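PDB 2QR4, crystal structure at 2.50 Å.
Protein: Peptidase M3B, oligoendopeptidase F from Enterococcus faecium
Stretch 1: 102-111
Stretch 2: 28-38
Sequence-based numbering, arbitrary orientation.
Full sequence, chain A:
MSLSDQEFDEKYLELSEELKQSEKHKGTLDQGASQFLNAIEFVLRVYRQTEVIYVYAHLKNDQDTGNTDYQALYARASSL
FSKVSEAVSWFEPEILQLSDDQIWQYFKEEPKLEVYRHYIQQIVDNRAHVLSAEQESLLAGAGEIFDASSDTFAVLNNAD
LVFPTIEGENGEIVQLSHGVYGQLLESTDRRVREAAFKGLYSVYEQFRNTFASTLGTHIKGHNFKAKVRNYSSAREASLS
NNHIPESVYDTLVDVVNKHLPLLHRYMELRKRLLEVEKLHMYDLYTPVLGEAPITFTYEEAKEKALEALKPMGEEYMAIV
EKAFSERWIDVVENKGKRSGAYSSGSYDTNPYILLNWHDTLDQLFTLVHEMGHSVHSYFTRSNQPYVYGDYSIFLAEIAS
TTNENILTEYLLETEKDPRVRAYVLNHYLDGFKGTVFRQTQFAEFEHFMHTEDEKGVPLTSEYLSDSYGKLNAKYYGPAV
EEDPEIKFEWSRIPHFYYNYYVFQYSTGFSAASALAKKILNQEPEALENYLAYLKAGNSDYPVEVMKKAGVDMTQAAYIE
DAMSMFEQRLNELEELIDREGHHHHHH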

# COMPACT_ATOMS: atom_id res chain seq x y z
N GLN A 102 -25.35 17.27 -30.22
CA GLN A 102 -24.72 18.59 -30.08
C GLN A 102 -23.22 18.48 -30.37
O GLN A 102 -22.62 19.39 -30.94
CB GLN A 102 -24.90 19.14 -28.67
CG GLN A 102 -26.22 19.83 -28.39
CD GLN A 102 -26.37 20.14 -26.91
OE1 GLN A 102 -26.47 19.23 -26.07
NE2 GLN A 102 -26.35 21.43 -26.57
N ILE A 103 -22.64 17.37 -29.95
CA ILE A 103 -21.22 17.11 -30.12
C ILE A 103 -20.85 16.99 -31.60
O ILE A 103 -19.95 17.69 -32.06
CB ILE A 103 -20.79 15.86 -29.33
CG1 ILE A 103 -20.96 16.11 -27.83
CG2 ILE A 103 -19.36 15.49 -29.63
CD1 ILE A 103 -20.53 14.94 -26.95
N TRP A 104 -21.54 16.14 -32.35
CA TRP A 104 -21.22 15.98 -33.78
C TRP A 104 -21.71 17.18 -34.60
O TRP A 104 -21.31 17.35 -35.75
CB TRP A 104 -21.75 14.65 -34.36
CG TRP A 104 -21.41 13.46 -33.52
CD1 TRP A 104 -22.28 12.62 -32.90
CD2 TRP A 104 -20.09 13.00 -33.17
NE1 TRP A 104 -21.60 11.66 -32.19
CE2 TRP A 104 -20.25 11.87 -32.33
CE3 TRP A 104 -18.79 13.44 -33.47
CZ2 TRP A 104 -19.17 11.17 -31.81
CZ3 TRP A 104 -17.71 12.74 -32.94
CH2 TRP A 104 -17.91 11.62 -32.12
N GLN A 105 -22.54 18.01 -33.99
CA GLN A 105 -22.96 19.26 -34.62
C GLN A 105 -21.79 20.25 -34.61
O GLN A 105 -21.62 21.04 -35.54
CB GLN A 105 -24.19 19.83 -33.91
CG GLN A 105 -24.82 21.03 -34.61
CD GLN A 105 -24.86 20.88 -36.12
OE1 GLN A 105 -24.48 21.80 -36.85
NE2 GLN A 105 -25.30 19.72 -36.60
N TYR A 106 -20.99 20.18 -33.55
CA TYR A 106 -19.77 20.98 -33.43
C TYR A 106 -18.76 20.57 -34.50
O TYR A 106 -18.01 21.40 -35.01
CB TYR A 106 -19.13 20.78 -32.06
CG TYR A 106 -19.69 21.59 -30.91
CD1 TYR A 106 -20.45 22.74 -31.13
CD2 TYR A 106 -19.40 21.23 -29.60
CE1 TYR A 106 -20.93 23.49 -30.06
CE2 TYR A 106 -19.88 21.97 -28.53
CZ TYR A 106 -20.64 23.10 -28.76
OH TYR A 106 -21.09 23.81 -27.67
N PHE A 107 -18.73 19.28 -34.81
CA PHE A 107 -17.82 18.74 -35.82
C PHE A 107 -18.14 19.22 -37.23
O PHE A 107 -17.23 19.42 -38.04
CB PHE A 107 -17.78 17.21 -35.75
CG PHE A 107 -16.89 16.68 -34.66
CD1 PHE A 107 -17.19 16.90 -33.33
CD2 PHE A 107 -15.74 15.97 -34.97
CE1 PHE A 107 -16.36 16.41 -32.33
CE2 PHE A 107 -14.91 15.48 -33.98
CZ PHE A 107 -15.22 15.71 -32.66
N LYS A 108 -19.42 19.39 -37.54
CA LYS A 108 -19.81 19.95 -38.82
C LYS A 108 -19.31 21.39 -38.91
O LYS A 108 -18.81 21.81 -39.96
CB LYS A 108 -21.33 19.93 -39.01
CG LYS A 108 -21.89 18.60 -39.48
CD LYS A 108 -23.23 18.81 -40.18
CE LYS A 108 -23.10 19.84 -41.30
NZ LYS A 108 -24.38 20.04 -42.04
N GLU A 109 -19.43 22.12 -37.81
CA GLU A 109 -19.08 23.54 -37.79
C GLU A 109 -17.57 23.79 -37.83
O GLU A 109 -17.12 24.79 -38.37
CB GLU A 109 -19.70 24.23 -36.56
CG GLU A 109 -21.17 23.90 -36.34
CD GLU A 109 -21.81 24.72 -35.23
OE1 GLU A 109 -23.01 25.03 -35.37
OE2 GLU A 109 -21.12 25.04 -34.24
N GLU A 110 -16.80 22.88 -37.25
CA GLU A 110 -15.36 23.08 -37.13
C GLU A 110 -14.56 21.83 -37.51
O GLU A 110 -14.17 21.06 -36.64
CB GLU A 110 -14.98 23.55 -35.72
CG GLU A 110 -13.49 23.72 -35.48
CD GLU A 110 -12.78 24.58 -36.53
OE1 GLU A 110 -12.23 25.63 -36.15
OE2 GLU A 110 -12.78 24.21 -37.71
N PRO A 111 -14.29 21.66 -38.81
CA PRO A 111 -13.55 20.55 -39.38
C PRO A 111 -12.30 20.19 -38.58
O PRO A 111 -11.95 19.02 -38.48
CB PRO A 111 -13.13 21.07 -40.77
CG PRO A 111 -13.62 22.51 -40.85
CD PRO A 111 -14.73 22.61 -39.84
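Stretch 2, residues 28-38: TLDQGASQFLN

Residues 102-109 form the last part of a helix that begins earlier in the chain, and Glu-110, at phi/psi -135/85, is the first to leave helical values. In stretch 2, Gln-31 N donates to Thr-28 O at 2.7 Å ahead of helix 33-38; Gly-32 occupies the N-cap position of this helix, which continues beyond the stretch. At Gly-32's phi/psi of 151/161 a CB would be jammed against the preceding carbonyl oxygen, which by itself calls for glycine. The Gly-32 O accepts from Phe-36 N at 2.9 Å, the first turn of the new helix. The two helices cross almost perpendicularly, at -97°, with their axes 9.6 Å apart at closest approach. The backbones come nearest where Tyr-106 CA lies 4.7 Å from Ala-33 CA.

Tyr-106 is the centre of the contact, with 115 Å² covered by stretch 2. Its chi1 of -82° (m) carries the ring across the start of the second helix. Ala-33 CA sits 3.8 Å from the centroid of the Tyr-106 ring and 24° off the normal, a CH-pi contact over the face, while Tyr-106 CD1 and Ala-33 CB are 3.6 Å apart. At the ring's far end, Tyr-106 OH donates to Leu-29 O at 2.8 Å; Gly-32 N donates weakly to Tyr-106 OH at 3.3 Å, with an N-H...O angle of 122°. The hydroxyl thus ties the segment ahead of helix 33-38 to stretch 1.

Phe-36 points toward stretch 1, its CG 3.5 Å from Tyr-106 CD2; the ring planes meet obliquely at 43°, centroids 5.1 Å apart. Phe-36 CZ also reaches Ile-103 CG2 at 4.4 Å, and Phe-36 CE2 lies 4.3 Å from Phe-107 CE1. Past the helix end, Glu-110 CG packs 3.7 Å from Leu-37 CD2, an aliphatic contact.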

# COMPACT_ATOMS: atom_id res chain seq x y z
N THR A 28 -17.18 26.07 -20.35
CA THR A 28 -17.36 26.74 -21.64
C THR A 28 -17.79 25.83 -22.77
O THR A 28 -18.18 26.30 -23.85
CB THR A 28 -16.07 27.43 -22.12
OG1 THR A 28 -15.07 26.44 -22.36
CG2 THR A 28 -15.57 28.45 -21.10
N LEU A 29 -17.73 24.52 -22.54
CA LEU A 29 -17.94 23.57 -23.63
C LEU A 29 -19.20 23.81 -24.45
O LEU A 29 -19.20 23.58 -25.65
CB LEU A 29 -17.88 22.12 -23.13
CG LEU A 29 -16.57 21.74 -22.45
CD1 LEU A 29 -16.42 20.23 -22.27
CD2 LEU A 29 -15.41 22.29 -23.23
N ASP A 30 -20.26 24.28 -23.79
CA ASP A 30 -21.54 24.53 -24.46
C ASP A 30 -21.62 25.90 -25.14
O ASP A 30 -22.68 26.27 -25.64
CB ASP A 30 -22.70 24.39 -23.47
CG ASP A 30 -22.70 25.50 -22.43
OD1 ASP A 30 -23.59 25.47 -21.55
OD2 ASP A 30 -21.84 26.39 -22.47
N GLN A 31 -20.52 26.65 -25.15
CA GLN A 31 -20.52 27.99 -25.73
C GLN A 31 -20.33 28.01 -27.24
O GLN A 31 -20.58 29.02 -27.89
CB GLN A 31 -19.44 28.86 -25.09
CG GLN A 31 -19.84 29.52 -23.79
CD GLN A 31 -18.68 30.19 -23.09
OE1 GLN A 31 -18.64 30.28 -21.86
NE2 GLN A 31 -17.71 30.67 -23.87
N GLY A 32 -19.88 26.89 -27.81
CA GLY A 32 -19.58 26.84 -29.24
C GLY A 32 -18.48 25.87 -29.61
O GLY A 32 -17.69 25.45 -28.76
N ALA A 33 -18.45 25.50 -30.90
CA ALA A 33 -17.48 24.54 -31.43
C ALA A 33 -16.05 25.00 -31.21
O ALA A 33 -15.15 24.20 -30.97
CB ALA A 33 -17.73 24.30 -32.91
N SER A 34 -15.86 26.31 -31.29
CA SER A 34 -14.56 26.94 -31.08
C SER A 34 -14.09 26.71 -29.65
O SER A 34 -12.98 26.23 -29.42
CB SER A 34 -14.68 28.44 -31.38
OG SER A 34 -13.44 29.10 -31.26
N GLN A 35 -14.95 27.01 -28.68
CA GLN A 35 -14.60 26.89 -27.28
C GLN A 35 -14.38 25.44 -26.92
O GLN A 35 -13.56 25.11 -26.06
CB GLN A 35 -15.70 27.47 -26.40
CG GLN A 35 -15.79 28.99 -26.43
CD GLN A 35 -16.59 29.53 -27.61
OE1 GLN A 35 -16.90 28.81 -28.56
NE2 GLN A 35 -16.94 30.81 -27.54
N PHE A 36 -15.12 24.58 -27.61
CA PHE A 36 -15.05 23.14 -27.40
C PHE A 36 -13.69 22.64 -27.89
O PHE A 36 -13.01 21.88 -27.21
CB PHE A 36 -16.19 22.47 -28.18
CG PHE A 36 -16.32 21.00 -27.93
CD1 PHE A 36 -16.89 20.53 -26.76
CD2 PHE A 36 -15.93 20.08 -28.89
CE1 PHE A 36 -17.03 19.16 -26.53
CE2 PHE A 36 -16.07 18.71 -28.67
CZ PHE A 36 -16.61 18.25 -27.49
N LEU A 37 -13.29 23.11 -29.07
CA LEU A 37 -12.00 22.78 -29.65
C LEU A 37 -10.87 23.26 -28.76
O LEU A 37 -9.92 22.53 -28.50
CB LEU A 37 -11.86 23.40 -31.05
CG LEU A 37 -10.54 23.18 -31.81
CD1 LEU A 37 -10.21 21.70 -31.93
CD2 LEU A 37 -10.57 23.82 -33.18
N ASN A 38 -10.98 24.50 -28.28
CA ASN A 38 -9.92 25.06 -27.45
C ASN A 38 -9.74 24.29 -26.14
O ASN A 38 -8.62 24.06 -25.70
CB ASN A 38 -10.17 26.56 -27.19
CG ASN A 38 -10.15 27.37 -28.48
OD1 ASN A 38 -9.40 27.08 -29.40
ND2 ASN A 38 -10.99 28.40 -28.54